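Local coordinates for encapsidation protein (Bacillus phage phi29, PDB 5HD9) that probably hydrolyses ATP through its P-loop NTPase domain to drive packaging of the phage genome into the viral prohead, at residues A[18-23]-A[155-160]. Sequence-based numbering, arbitrary orientation.
Sequences FVIGAR and NAVSVV
Here the start of the Walker A P-loop, as the sequence and the ASCE fold suggest, runs beside the loop that follows strand 149-153, the neighbour of strand 16-19 in the central sheet. Strand 16-19 ends at V19, and its continuation through I20 to R23 meets 155-160 at two polar points. First, the amide of G21 donates to the carbonyl of A156, with N to O at 2.8 Å and an N-H...O angle of 163°; the donor sits above the carbonyl plane. I20 CB packs against the same oxygen at 3.4 Å. G21 turns the chain with a positive phi, a value that favours glycine.

The I20 side chain takes the crowded rotamer: CG1 lies between backbone N and carbonyl carbon (chi1 64°), and the extended chi2 carries CD1 out to CG2 of V157, 3.8 Å away. V157 likewise places CG1 in the crowded position, which leaves CG2 anti to its own N and turned to the isoleucine tip; the two side chains cross at about a right angle. I20 is buried and V157 exposed, so the pair spans the edge of the interior, with I185 and I187 also touching I20.

The second point is N155. Its CG stands anti to the carbonyl carbon, and although the side chain leaves the backbone heading away, the carboxamide nitrogen returns to A22 O. That oxygen additionally receives a CH...O contact from N155 CA at 3.1 Å. K27, which touches the A22 methyl, also hydrogen-bonds R23 O through NZ, tying this turn to helix 26-42. A22 O lies nearly in the plane of the N155 carboxamide, and N155 ND2 donates to it, nearly straight (163°), from above the carbonyl plane, at a very short 2.3 Å.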
loop_
_atom_site.group_PDB
_atom_site.type_symbol
_atom_site.label_atom_id
_atom_site.label_comp_id
_atom_site.label_asym_id
_atom_site.label_seq_id
_atom_site.Cartn_x
_atom_site.Cartn_y
_atom_site.Cartn_z
ATOM N N PHE A 18 -8.614 -1.864 0.361
ATOM C CA PHE A 18 -8.282 -2.272 1.722
ATOM C C PHE A 18 -8.267 -3.796 1.830
ATOM O O PHE A 18 -9.304 -4.439 1.702
ATOM C CB PHE A 18 -9.282 -1.691 2.726
ATOM C CG PHE A 18 -9.496 -0.208 2.586
ATOM C CD1 PHE A 18 -10.500 0.285 1.773
ATOM C CD2 PHE A 18 -8.699 0.689 3.277
ATOM C CE1 PHE A 18 -10.704 1.646 1.643
ATOM C CE2 PHE A 18 -8.899 2.053 3.149
ATOM C CZ PHE A 18 -9.905 2.528 2.331
ATOM N N VAL A 19 -7.087 -4.367 2.062
ATOM C CA VAL A 19 -6.957 -5.805 2.279
ATOM C C VAL A 19 -6.705 -6.050 3.762
ATOM O O VAL A 19 -5.682 -5.619 4.303
ATOM C CB VAL A 19 -5.822 -6.413 1.440
ATOM C CG1 VAL A 19 -5.889 -7.933 1.480
ATOM C CG2 VAL A 19 -5.905 -5.920 -0.003
ATOM N N ILE A 20 -7.641 -6.731 4.417
ATOM C CA ILE A 20 -7.618 -6.854 5.872
ATOM C C ILE A 20 -7.756 -8.302 6.327
ATOM O O ILE A 20 -8.095 -9.187 5.541
ATOM C CB ILE A 20 -8.731 -6.002 6.513
ATOM C CG1 ILE A 20 -10.116 -6.506 6.089
ATOM C CG2 ILE A 20 -8.544 -4.534 6.129
ATOM C CD1 ILE A 20 -11.268 -5.773 6.752
ATOM N N GLY A 21 -7.485 -8.534 7.607
ATOM C CA GLY A 21 -7.423 -9.880 8.142
ATOM C C GLY A 21 -6.217 -10.614 7.591
ATOM O O GLY A 21 -6.067 -11.820 7.788
ATOM N N ALA A 22 -5.363 -9.874 6.888
ATOM C CA ALA A 22 -4.199 -10.438 6.222
ATOM C C ALA A 22 -3.275 -11.114 7.220
ATOM O O ALA A 22 -2.654 -10.454 8.047
ATOM C CB ALA A 22 -3.450 -9.347 5.460
ATOM N N ARG A 23 -3.182 -12.434 7.148
ATOM C CA ARG A 23 -2.285 -13.158 8.033
ATOM C C ARG A 23 -0.907 -13.249 7.391
ATOM O O ARG A 23 -0.780 -13.419 6.175
ATOM C CB ARG A 23 -2.862 -14.530 8.367
ATOM C CG ARG A 23 -4.034 -14.411 9.327
ATOM C CD ARG A 23 -4.873 -15.666 9.388
ATOM N NE ARG A 23 -4.377 -16.625 10.372
ATOM C CZ ARG A 23 -4.409 -17.945 10.216
ATOM N NH1 ARG A 23 -4.898 -18.480 9.104
ATOM N NH2 ARG A 23 -3.942 -18.734 11.170
ATOM N N ASN A 155 -3.168 -6.630 9.165
ATOM C CA ASN A 155 -3.409 -7.943 9.742
ATOM C C ASN A 155 -4.656 -7.903 10.613
ATOM O O ASN A 155 -5.219 -8.938 10.968
ATOM C CB ASN A 155 -2.205 -8.416 10.563
ATOM C CG ASN A 155 -0.908 -8.403 9.772
ATOM O OD1 ASN A 155 0.083 -7.816 10.204
ATOM N ND2 ASN A 155 -0.906 -9.055 8.613
ATOM N N ALA A 156 -5.081 -6.692 10.955
ATOM C CA ALA A 156 -6.284 -6.497 11.748
ATOM C C ALA A 156 -7.511 -6.528 10.858
ATOM O O ALA A 156 -7.411 -6.549 9.631
ATOM C CB ALA A 156 -6.219 -5.184 12.504
ATOM N N VAL A 157 -8.675 -6.526 11.489
ATOM C CA VAL A 157 -9.930 -6.546 10.762
ATOM C C VAL A 157 -10.929 -5.732 11.587
ATOM O O VAL A 157 -12.031 -6.170 11.903
ATOM C CB VAL A 157 -10.384 -8.013 10.487
ATOM C CG1 VAL A 157 -10.371 -8.833 11.764
ATOM C CG2 VAL A 157 -11.738 -8.088 9.762
ATOM N N SER A 158 -10.493 -4.531 11.960
ATOM C CA SER A 158 -11.380 -3.542 12.553
ATOM C C SER A 158 -12.239 -2.950 11.451
ATOM O O SER A 158 -11.775 -2.135 10.654
ATOM C CB SER A 158 -10.592 -2.445 13.267
ATOM O OG SER A 158 -11.456 -1.421 13.728
ATOM N N VAL A 159 -13.491 -3.385 11.406
ATOM C CA VAL A 159 -14.427 -2.976 10.370
ATOM C C VAL A 159 -14.897 -1.544 10.628
ATOM O O VAL A 159 -15.532 -0.918 9.778
ATOM C CB VAL A 159 -15.623 -3.957 10.319
ATOM C CG1 VAL A 159 -16.625 -3.563 9.244
ATOM C CG2 VAL A 159 -15.115 -5.388 10.097
ATOM N N VAL A 160 -14.560 -1.021 11.804
ATOM C CA VAL A 160 -14.914 0.341 12.176
ATOM C C VAL A 160 -13.631 1.109 12.479
ATOM O O VAL A 160 -13.234 1.285 13.629
ATOM C CB VAL A 160 -15.910 0.336 13.370
ATOM C CG1 VAL A 160 -16.009 1.690 14.076
ATOM C CG2 VAL A 160 -17.284 -0.091 12.872
#